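PDB 3DV8: transcriptional regulator, Crp/Fnr family from Eubacterium rectale ATCC 33656, which probably regulates transcription by binding DNA as a dimer, through a helix-turn-helix domain joined to an effector-sensing domain of the cyclic nucleotide-binding fold. Local coordinates for residues R56-I59 and R65-T68; E109-I114 and N123-L128; Q194-V199 and S211-T216; Y70-M75 and A130-D135. All coordinates share one frame; numbering follows the deposited sequence.

Interaction 1. Residues R56-I59 and R65-T68; sequences RTYI and REIT
Ile59 and Ile67 form an antiparallel hydrogen-bonded pair and Tyr58 and Thr68 the adjacent non-hydrogen-bonded one, joining the two strands of a beta hairpin whose short segments run 142° apart. Both rungs of the Ile59-Ile67 pair are weak, Ile59 N lying 3.3 Å from Ile67 O and Ile67 N 3.4 Å from Ile59 O. On the face these isoleucines share, the two side chains run alongside each other in a common direction, CG1 of Ile59 against CG2 of Ile67.

The polar work is done by Arg56. Its CG is anti to the backbone N (chi1 -177°) and the chain bends at chi2, which lays the guanidinium along the partner strand. Glu66 OE1 is held end-on by two nitrogens, 3.0 Å from Arg56 NH1 and 3.2 Å from Arg56 NH2, in a salt bridge. Arg56 NE donates to Thr68 OG1 at 2.9 Å in the guanidinium plane. The Tyr58 ring lies over one face of the Arg56 guanidinium, with Arg56 NH1 above the ring centre, while a water links Tyr58 OH to Glu66 OE2. With its rim bonded and a ring on one face, the guanidinium has little freedom to rotate.

His178 of helix 172-179 also bonds to Thr68 OG1, bringing the DNA-binding domain against this hairpin. Strand 94-97 flanks strand 55-60 on its other side, and Ile140 and Met144 of the second subunit pack on Ile59 and Ile67.

Interaction 2. Residues E109-I114 and N123-L128; sequences EIYKGI and NYTNEL
Tyr111 reaches from helix 108-117 to Thr125 on the long helix 119-145, and its hydroxyl donates a 2.8 Å hydrogen bond from Tyr111 OH to Thr125 OG1. This is the close part of the contact. The tyrosine CG stands anti to the backbone N (chi1 -167°), which turns the ring toward helix 119-145, and Thr125 OG1 sits in the ring plane at the edge, 3.3 Å from Tyr111 CE2. The phenol and the threonine side chain come from facing helices and overlap only at their ends. Thr125 OG1 also bonds to the backbone oxygen of Val121, one turn earlier, so the threonine hydroxyl is fixed by its own helix while it receives the phenol.

Elsewhere the contact is loose. Tyr124 offers a ring edge, its CD2 4.1 Å from Tyr111 OH, and the backbones stay well apart, with 10.1 Å between Tyr111 CA and Thr125 CA. Glu109, Lys112 and Gly113 lie on the exposed side of the shorter helix.

Behind the tyrosine, Ile110 and Ile114 pack on helix 16-23. Tyr124 and Leu128 rest on Met77 of strand 77-78. Asn126 bonds to the backbone oxygen of Ala122 on the matching helix of the second subunit, and Glu127 to Ser88 of that subunit.

Interaction 3. Residues Q194-V199 and S211-T216; sequences QVEGLV and SKRLET
Residues 194-199 leave the end of helix 183-195 through a Schellman motif, and residues 211-216 open helix 211-219; their backbones come nearest at Leu198 and Leu214, whose CA atoms are 6.6 Å apart. Between them in sequence lies the hairpin of strands 199-202 and 205-208, the wing of a winged helix-turn-helix domain of the Crp type. Gly197, with a phi of 70°, is the first residue to leave helical geometry, and the turn it makes directs the chain from helix into wing.

Two leucines supply the apolar part. Their side chains cross at a slant, with Leu198 CD1 3.7 Å from Leu214 CD2, and Leu198 CB also touches that methyl. Phe193 lies against both residues, extending the patch into the core of the domain.

Arg213 borders this patch on its exposed side. Its chain bends at chi3 (64°), carrying the guanidinium over Leu198 so that Leu198 CD2 lies against one face, 3.5 Å from Arg213 NE. The planar group thus shields the leucine methyl with its face and turns its nitrogens toward the helix end. There the backbone oxygen of Glu196 lies close to both terminal nitrogens. The carboxylate of Glu196 stands nearly perpendicular to the guanidinium, their planes 86° apart, and its ion pair with Arg213 is long.

The starting turn of helix 211-219 has tethers of its own. Asp210 OD1 accepts a hydrogen bond from the backbone N of Arg213, and Thr216 OG1 donates to Arg213 O at 2.8 Å.

Interaction 4. Residues Y70-M75 and A130-D135; sequences YRLFDM and ATRFSD
Aromatic and aliphatic packing dominates where Arg132 of helix 119-145 passes over Tyr70 of strand 66-72. Arg132 CD makes a CH-pi contact with the Tyr70 ring, 3.9 Å from its centroid and 22° off the normal. The arginine bends at chi2 (-72°), which brings this methylene over the ring and carries the guanidinium on toward Leu72. Leu72 CD2 then lies over one face of the guanidinium, 3.5 Å from Arg132 NE. Asp135, one turn further along the helix, brings its OD2 to 3.9 Å from Tyr70 CB.

Polar bonds lie alongside this packing. Within the helix, Arg132 NH1 makes a weak, salt-bridged hydrogen bond with Asp135 OD2, at 3.3 Å. Arg132 NH2 bonds to the backbone oxygen of Met77, while Ser134, on another side of the helix, bonds to Ser88 and Gln90 of the second subunit.

The buried arginine therefore serves in two ways. Its methylene and its guanidinium face pack on Tyr70 and Leu72, and its N-H groups find acceptors in Asp135 and Met77. Strand and helix are thus joined without a direct hydrogen bond between these two segments, and the nearby carboxylate probably offsets the arginine's charge.

Interactions 1 and 4 share strand 66-72 and touch, Thr57 N probably hydrogen-bonding to Tyr70 O; their centres are 14 Å apart. Interaction 1 closes before interaction 4 opens, and interaction 2 is nested inside the loop that interaction 4 closes. Interactions 2 and 4, 16 Å between centres, both use helix 119-145, which packs on the beta domain while also contributing to the dimer interface. Interaction 3 comes last in sequence, within the helix-turn-helix domain, its centre about 44 Å from that of interaction 2 and on the opposite side of the chain's centre. This layout is consistent with effector-domain changes reaching the DNA-binding domain through the dimer helix and the hairpin.

Interaction 1. Residues R56-I59 and R65-T68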
# COMPACT_ATOMS: atom_id res chain seq x y z
N ARG A 56 -13.27 7.05 -7.61
CA ARG A 56 -11.88 7.39 -7.44
C ARG A 56 -11.50 7.46 -5.96
O ARG A 56 -12.01 8.32 -5.23
CB ARG A 56 -11.67 8.76 -8.08
CG ARG A 56 -10.24 9.27 -8.07
CD ARG A 56 -10.20 10.76 -7.82
NE ARG A 56 -8.83 11.22 -7.60
CZ ARG A 56 -8.49 12.41 -7.11
NH1 ARG A 56 -9.41 13.27 -6.71
NH2 ARG A 56 -7.20 12.69 -6.97
N THR A 57 -10.61 6.55 -5.52
CA THR A 57 -10.08 6.53 -4.16
C THR A 57 -8.78 7.32 -4.17
O THR A 57 -7.90 7.04 -4.95
CB THR A 57 -9.86 5.11 -3.65
OG1 THR A 57 -11.12 4.45 -3.62
CG2 THR A 57 -9.26 5.12 -2.22
N TYR A 58 -8.69 8.33 -3.30
CA TYR A 58 -7.52 9.18 -3.19
C TYR A 58 -7.24 9.64 -1.76
O TYR A 58 -8.06 9.42 -0.84
CB TYR A 58 -7.66 10.39 -4.13
CG TYR A 58 -8.77 11.39 -3.82
CD1 TYR A 58 -10.12 11.09 -4.05
CD2 TYR A 58 -8.46 12.69 -3.37
CE1 TYR A 58 -11.14 12.03 -3.79
CE2 TYR A 58 -9.46 13.63 -3.10
CZ TYR A 58 -10.80 13.29 -3.32
OH TYR A 58 -11.78 14.22 -3.06
N ILE A 59 -6.07 10.24 -1.58
CA ILE A 59 -5.66 10.78 -0.30
C ILE A 59 -5.34 12.26 -0.48
O ILE A 59 -4.94 12.68 -1.55
CB ILE A 59 -4.51 9.97 0.35
CG1 ILE A 59 -3.23 9.95 -0.51
CG2 ILE A 59 -5.00 8.55 0.64
CD1 ILE A 59 -2.06 9.26 0.15
N ARG A 65 -3.07 18.85 -1.31
CA ARG A 65 -2.43 18.12 -2.42
C ARG A 65 -3.08 16.74 -2.48
O ARG A 65 -3.45 16.20 -1.43
CB ARG A 65 -0.95 17.93 -2.17
CG ARG A 65 -0.14 19.22 -2.05
CD ARG A 65 0.11 19.90 -3.40
NE ARG A 65 0.77 18.98 -4.32
CZ ARG A 65 2.04 18.56 -4.23
NH1 ARG A 65 2.88 18.97 -3.26
NH2 ARG A 65 2.50 17.71 -5.15
N GLU A 66 -3.20 16.18 -3.67
CA GLU A 66 -3.88 14.89 -3.87
C GLU A 66 -3.10 13.93 -4.75
O GLU A 66 -2.36 14.37 -5.62
CB GLU A 66 -5.24 15.12 -4.56
CG GLU A 66 -6.28 15.88 -3.75
CD GLU A 66 -7.57 16.16 -4.53
OE1 GLU A 66 -7.82 15.55 -5.57
OE2 GLU A 66 -8.37 17.01 -4.10
N ILE A 67 -3.31 12.62 -4.55
CA ILE A 67 -2.81 11.56 -5.45
C ILE A 67 -3.85 10.41 -5.45
O ILE A 67 -4.30 10.00 -4.38
CB ILE A 67 -1.36 11.07 -5.12
CG1 ILE A 67 -0.86 10.10 -6.22
CG2 ILE A 67 -1.26 10.42 -3.76
CD1 ILE A 67 0.61 9.69 -6.08
N THR A 68 -4.23 9.93 -6.64
CA THR A 68 -5.18 8.81 -6.79
C THR A 68 -4.49 7.48 -6.43
O THR A 68 -3.42 7.17 -6.97
CB THR A 68 -5.72 8.69 -8.25
OG1 THR A 68 -6.40 9.90 -8.60
CG2 THR A 68 -6.67 7.50 -8.42
O HOH W 1 -10.77 16.93 -3.27

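Interaction 2. Residues E109-I114 and N123-L128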
# COMPACT_ATOMS: atom_id res chain seq x y z
N GLU A 109 -22.35 -2.75 9.33
CA GLU A 109 -22.74 -3.62 10.47
C GLU A 109 -23.20 -5.02 10.02
O GLU A 109 -22.84 -6.02 10.65
CB GLU A 109 -23.79 -2.96 11.42
CG GLU A 109 -25.23 -2.66 10.88
CD GLU A 109 -25.37 -1.34 10.11
OE1 GLU A 109 -24.43 -0.93 9.37
OE2 GLU A 109 -26.45 -0.70 10.24
N ILE A 110 -23.95 -5.05 8.93
CA ILE A 110 -24.46 -6.28 8.31
C ILE A 110 -23.34 -7.11 7.70
O ILE A 110 -23.27 -8.32 7.94
CB ILE A 110 -25.53 -5.96 7.23
CG1 ILE A 110 -26.81 -5.51 7.93
CG2 ILE A 110 -25.82 -7.17 6.34
CD1 ILE A 110 -27.76 -4.86 7.03
N TYR A 111 -22.48 -6.46 6.92
CA TYR A 111 -21.35 -7.14 6.28
C TYR A 111 -20.35 -7.67 7.33
O TYR A 111 -19.92 -8.83 7.23
CB TYR A 111 -20.67 -6.23 5.24
CG TYR A 111 -19.71 -6.99 4.35
CD1 TYR A 111 -20.16 -7.64 3.19
CD2 TYR A 111 -18.38 -7.09 4.67
CE1 TYR A 111 -19.27 -8.37 2.37
CE2 TYR A 111 -17.47 -7.81 3.87
CZ TYR A 111 -17.93 -8.45 2.72
OH TYR A 111 -17.04 -9.15 1.93
N LYS A 112 -20.05 -6.84 8.33
CA LYS A 112 -19.19 -7.19 9.49
C LYS A 112 -19.70 -8.43 10.23
O LYS A 112 -18.91 -9.31 10.57
CB LYS A 112 -19.12 -6.01 10.49
CG LYS A 112 -18.08 -6.16 11.61
CD LYS A 112 -18.25 -5.05 12.63
CE LYS A 112 -17.19 -5.14 13.69
NZ LYS A 112 -17.55 -4.29 14.86
N GLY A 113 -21.02 -8.48 10.47
CA GLY A 113 -21.69 -9.60 11.13
C GLY A 113 -21.54 -10.93 10.40
O GLY A 113 -21.20 -11.93 11.02
N ILE A 114 -21.78 -10.92 9.08
CA ILE A 114 -21.62 -12.09 8.19
C ILE A 114 -20.15 -12.56 8.15
O ILE A 114 -19.86 -13.76 8.14
CB ILE A 114 -22.11 -11.78 6.74
CG1 ILE A 114 -23.64 -11.58 6.71
CG2 ILE A 114 -21.75 -12.90 5.75
CD1 ILE A 114 -24.19 -11.15 5.37
N ASN A 123 -12.47 -14.70 3.89
CA ASN A 123 -11.44 -14.91 2.86
C ASN A 123 -11.68 -14.08 1.60
O ASN A 123 -10.74 -13.64 0.97
CB ASN A 123 -11.28 -16.40 2.47
CG ASN A 123 -10.57 -17.22 3.54
OD1 ASN A 123 -10.71 -16.98 4.74
ND2 ASN A 123 -9.80 -18.22 3.11
N TYR A 124 -12.95 -13.88 1.23
CA TYR A 124 -13.27 -13.04 0.09
C TYR A 124 -12.83 -11.58 0.35
O TYR A 124 -12.29 -10.92 -0.55
CB TYR A 124 -14.76 -13.13 -0.27
CG TYR A 124 -15.07 -12.31 -1.51
CD1 TYR A 124 -14.78 -12.82 -2.79
CD2 TYR A 124 -15.60 -11.02 -1.40
CE1 TYR A 124 -15.03 -12.06 -3.94
CE2 TYR A 124 -15.84 -10.25 -2.53
CZ TYR A 124 -15.56 -10.79 -3.80
OH TYR A 124 -15.81 -10.03 -4.92
N THR A 125 -13.05 -11.09 1.57
CA THR A 125 -12.64 -9.74 1.96
C THR A 125 -11.10 -9.59 1.93
O THR A 125 -10.61 -8.51 1.59
CB THR A 125 -13.23 -9.32 3.32
OG1 THR A 125 -14.65 -9.52 3.29
CG2 THR A 125 -12.96 -7.86 3.61
N ASN A 126 -10.37 -10.66 2.28
CA ASN A 126 -8.89 -10.71 2.16
C ASN A 126 -8.45 -10.50 0.73
O ASN A 126 -7.57 -9.68 0.47
CB ASN A 126 -8.29 -12.06 2.62
CG ASN A 126 -8.17 -12.18 4.11
OD1 ASN A 126 -7.33 -11.51 4.71
ND2 ASN A 126 -8.97 -13.05 4.73
N GLU A 127 -9.07 -11.26 -0.17
CA GLU A 127 -8.79 -11.17 -1.61
C GLU A 127 -9.12 -9.78 -2.17
O GLU A 127 -8.42 -9.29 -3.05
CB GLU A 127 -9.51 -12.28 -2.41
CG GLU A 127 -9.13 -13.75 -2.03
CD GLU A 127 -7.62 -14.10 -2.06
OE1 GLU A 127 -6.86 -13.46 -2.82
OE2 GLU A 127 -7.21 -15.04 -1.32
N LEU A 128 -10.15 -9.15 -1.62
CA LEU A 128 -10.55 -7.80 -2.00
C LEU A 128 -9.48 -6.81 -1.50
O LEU A 128 -9.04 -5.95 -2.28
CB LEU A 128 -11.95 -7.48 -1.45
CG LEU A 128 -12.72 -6.32 -2.05
CD1 LEU A 128 -12.94 -6.52 -3.56
CD2 LEU A 128 -14.05 -6.19 -1.32

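Interaction 3. Residues Q194-V199 and S211-T216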
# COMPACT_ATOMS: atom_id res chain seq x y z
N GLN A 194 3.59 19.05 -26.12
CA GLN A 194 3.09 19.77 -27.31
C GLN A 194 4.23 20.18 -28.25
O GLN A 194 4.09 20.04 -29.47
CB GLN A 194 2.23 21.00 -26.95
CG GLN A 194 1.48 21.60 -28.17
CD GLN A 194 0.56 22.77 -27.84
OE1 GLN A 194 -0.51 22.90 -28.41
NE2 GLN A 194 0.98 23.61 -26.91
N VAL A 195 5.32 20.70 -27.68
CA VAL A 195 6.53 21.02 -28.44
C VAL A 195 7.10 19.75 -29.12
O VAL A 195 7.53 19.81 -30.27
CB VAL A 195 7.58 21.76 -27.55
CG1 VAL A 195 8.95 21.81 -28.20
CG2 VAL A 195 7.06 23.16 -27.24
N GLU A 196 7.06 18.61 -28.43
CA GLU A 196 7.48 17.31 -28.99
C GLU A 196 6.42 16.61 -29.89
O GLU A 196 6.65 15.49 -30.33
CB GLU A 196 7.93 16.36 -27.85
CG GLU A 196 9.18 16.84 -27.11
CD GLU A 196 10.43 16.84 -27.99
OE1 GLU A 196 10.74 15.78 -28.58
OE2 GLU A 196 11.09 17.89 -28.09
N GLY A 197 5.28 17.25 -30.17
CA GLY A 197 4.23 16.66 -31.01
C GLY A 197 3.43 15.48 -30.45
O GLY A 197 2.73 14.81 -31.20
N LEU A 198 3.52 15.24 -29.14
CA LEU A 198 2.78 14.13 -28.52
C LEU A 198 1.30 14.47 -28.29
O LEU A 198 0.44 13.58 -28.40
CB LEU A 198 3.42 13.75 -27.18
CG LEU A 198 4.90 13.33 -27.23
CD1 LEU A 198 5.39 13.02 -25.82
CD2 LEU A 198 5.14 12.14 -28.16
N VAL A 199 1.03 15.73 -27.95
CA VAL A 199 -0.33 16.23 -27.69
C VAL A 199 -0.55 17.61 -28.29
O VAL A 199 0.42 18.27 -28.67
CB VAL A 199 -0.61 16.35 -26.16
CG1 VAL A 199 -0.43 15.01 -25.47
CG2 VAL A 199 0.31 17.39 -25.50
N SER A 211 -0.25 8.55 -29.93
CA SER A 211 -0.51 7.53 -28.93
C SER A 211 0.59 6.44 -28.90
O SER A 211 0.90 5.91 -27.83
CB SER A 211 -1.88 6.89 -29.18
OG SER A 211 -2.26 6.08 -28.09
N LYS A 212 1.17 6.12 -30.06
CA LYS A 212 2.29 5.17 -30.17
C LYS A 212 3.53 5.70 -29.42
O LYS A 212 4.12 4.97 -28.63
CB LYS A 212 2.62 4.86 -31.64
N ARG A 213 3.89 6.97 -29.66
CA ARG A 213 5.04 7.61 -28.96
C ARG A 213 4.84 7.83 -27.46
O ARG A 213 5.82 7.75 -26.72
CB ARG A 213 5.44 8.93 -29.60
CG ARG A 213 6.19 8.79 -30.90
CD ARG A 213 6.42 10.16 -31.50
NE ARG A 213 7.29 11.01 -30.69
CZ ARG A 213 7.54 12.30 -30.93
NH1 ARG A 213 7.00 12.93 -31.98
NH2 ARG A 213 8.35 12.97 -30.11
N LEU A 214 3.62 8.17 -27.03
CA LEU A 214 3.32 8.29 -25.59
C LEU A 214 3.52 6.95 -24.89
O LEU A 214 4.01 6.91 -23.77
CB LEU A 214 1.90 8.81 -25.31
CG LEU A 214 1.61 10.29 -25.49
CD1 LEU A 214 0.13 10.52 -25.29
CD2 LEU A 214 2.42 11.15 -24.53
N GLU A 215 3.12 5.86 -25.56
CA GLU A 215 3.30 4.52 -25.02
C GLU A 215 4.79 4.15 -24.87
O GLU A 215 5.13 3.47 -23.92
CB GLU A 215 2.54 3.45 -25.81
CG GLU A 215 2.57 2.09 -25.11
CD GLU A 215 1.40 1.22 -25.44
OE1 GLU A 215 1.12 1.03 -26.64
OE2 GLU A 215 0.76 0.71 -24.49
N THR A 216 5.65 4.62 -25.78
CA THR A 216 7.10 4.37 -25.65
C THR A 216 7.73 5.18 -24.47
O THR A 216 8.74 4.73 -23.93
CB THR A 216 7.87 4.49 -26.99
OG1 THR A 216 7.70 5.79 -27.54
CG2 THR A 216 7.36 3.45 -27.98

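Interaction 4. Residues Y70-M75 and A130-D135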
# COMPACT_ATOMS: atom_id res chain seq x y z
N TYR A 70 -6.31 4.39 -6.56
CA TYR A 70 -6.85 3.49 -7.59
C TYR A 70 -8.23 3.96 -8.00
O TYR A 70 -8.82 4.83 -7.34
CB TYR A 70 -6.94 2.04 -7.06
CG TYR A 70 -7.74 1.91 -5.77
CD1 TYR A 70 -9.13 1.73 -5.80
CD2 TYR A 70 -7.10 2.00 -4.52
CE1 TYR A 70 -9.87 1.64 -4.62
CE2 TYR A 70 -7.82 1.90 -3.33
CZ TYR A 70 -9.21 1.73 -3.38
OH TYR A 70 -9.94 1.62 -2.22
N ARG A 71 -8.73 3.37 -9.07
CA ARG A 71 -10.08 3.62 -9.58
C ARG A 71 -10.89 2.32 -9.56
O ARG A 71 -10.35 1.23 -9.76
CB ARG A 71 -10.02 4.20 -10.99
CG ARG A 71 -9.67 5.68 -11.05
CD ARG A 71 -9.32 6.06 -12.48
NE ARG A 71 -9.47 7.48 -12.80
CZ ARG A 71 -9.05 8.06 -13.94
NH1 ARG A 71 -8.35 7.38 -14.86
NH2 ARG A 71 -9.28 9.35 -14.14
N LEU A 72 -12.19 2.47 -9.31
CA LEU A 72 -13.16 1.38 -9.33
C LEU A 72 -14.14 1.66 -10.48
O LEU A 72 -14.62 2.79 -10.62
CB LEU A 72 -13.88 1.30 -7.98
CG LEU A 72 -13.04 1.09 -6.72
CD1 LEU A 72 -13.95 1.11 -5.51
CD2 LEU A 72 -12.25 -0.23 -6.75
N PHE A 73 -14.41 0.64 -11.30
CA PHE A 73 -15.30 0.72 -12.48
C PHE A 73 -16.52 -0.20 -12.30
O PHE A 73 -16.76 -0.69 -11.19
CB PHE A 73 -14.50 0.34 -13.73
CG PHE A 73 -13.30 1.21 -13.95
CD1 PHE A 73 -13.44 2.44 -14.59
CD2 PHE A 73 -12.04 0.80 -13.53
CE1 PHE A 73 -12.34 3.27 -14.82
CE2 PHE A 73 -10.91 1.61 -13.74
CZ PHE A 73 -11.06 2.85 -14.39
N ASP A 74 -17.30 -0.42 -13.37
CA ASP A 74 -18.48 -1.32 -13.35
C ASP A 74 -18.05 -2.69 -12.83
O ASP A 74 -17.00 -3.18 -13.23
CB ASP A 74 -19.10 -1.50 -14.76
CG ASP A 74 -19.58 -0.18 -15.39
OD1 ASP A 74 -19.23 0.91 -14.89
OD2 ASP A 74 -20.31 -0.22 -16.40
N MSE A 75 -18.84 -3.26 -11.91
CA MSE A 75 -18.61 -4.59 -11.27
C MSE A 75 -17.57 -4.68 -10.14
O MSE A 75 -17.53 -5.70 -9.46
CB MSE A 75 -18.39 -5.71 -12.29
CG MSE A 75 -19.60 -6.00 -13.11
SE MSE A 75 -19.17 -7.05 -14.63
CE MSE A 75 -18.20 -5.61 -15.75
N ALA A 130 -6.25 -7.57 -0.69
CA ALA A 130 -5.03 -7.92 -1.43
C ALA A 130 -4.98 -7.24 -2.81
O ALA A 130 -3.93 -6.74 -3.20
CB ALA A 130 -4.89 -9.44 -1.56
N THR A 131 -6.11 -7.22 -3.51
CA THR A 131 -6.25 -6.53 -4.82
C THR A 131 -5.93 -5.04 -4.70
O THR A 131 -5.15 -4.50 -5.49
CB THR A 131 -7.68 -6.67 -5.40
OG1 THR A 131 -8.04 -8.05 -5.46
CG2 THR A 131 -7.79 -6.06 -6.79
N ARG A 132 -6.53 -4.39 -3.70
CA ARG A 132 -6.34 -2.95 -3.45
C ARG A 132 -4.91 -2.68 -2.92
O ARG A 132 -4.30 -1.67 -3.29
CB ARG A 132 -7.42 -2.40 -2.50
CG ARG A 132 -8.89 -2.69 -2.94
CD ARG A 132 -9.40 -1.90 -4.14
NE ARG A 132 -10.61 -2.51 -4.73
CZ ARG A 132 -10.67 -3.24 -5.85
NH1 ARG A 132 -9.60 -3.47 -6.62
NH2 ARG A 132 -11.83 -3.75 -6.26
N PHE A 133 -4.39 -3.59 -2.09
CA PHE A 133 -2.99 -3.54 -1.59
C PHE A 133 -2.08 -3.61 -2.82
O PHE A 133 -1.18 -2.79 -2.95
CB PHE A 133 -2.68 -4.74 -0.66
CG PHE A 133 -1.51 -4.54 0.31
CD1 PHE A 133 -0.43 -3.69 0.05
CD2 PHE A 133 -1.47 -5.33 1.46
CE1 PHE A 133 0.62 -3.57 0.97
CE2 PHE A 133 -0.43 -5.24 2.37
CZ PHE A 133 0.63 -4.36 2.13
N SER A 134 -2.35 -4.58 -3.71
CA SER A 134 -1.58 -4.72 -4.96
C SER A 134 -1.67 -3.46 -5.84
O SER A 134 -0.64 -3.04 -6.38
CB SER A 134 -2.01 -5.96 -5.76
OG SER A 134 -1.89 -7.15 -5.00
N ASP A 135 -2.86 -2.84 -5.96
CA ASP A 135 -3.05 -1.57 -6.71
C ASP A 135 -2.13 -0.47 -6.17
O ASP A 135 -1.41 0.19 -6.92
CB ASP A 135 -4.51 -1.04 -6.64
CG ASP A 135 -5.53 -1.94 -7.34
OD1 ASP A 135 -5.15 -2.71 -8.24
OD2 ASP A 135 -6.73 -1.84 -7.01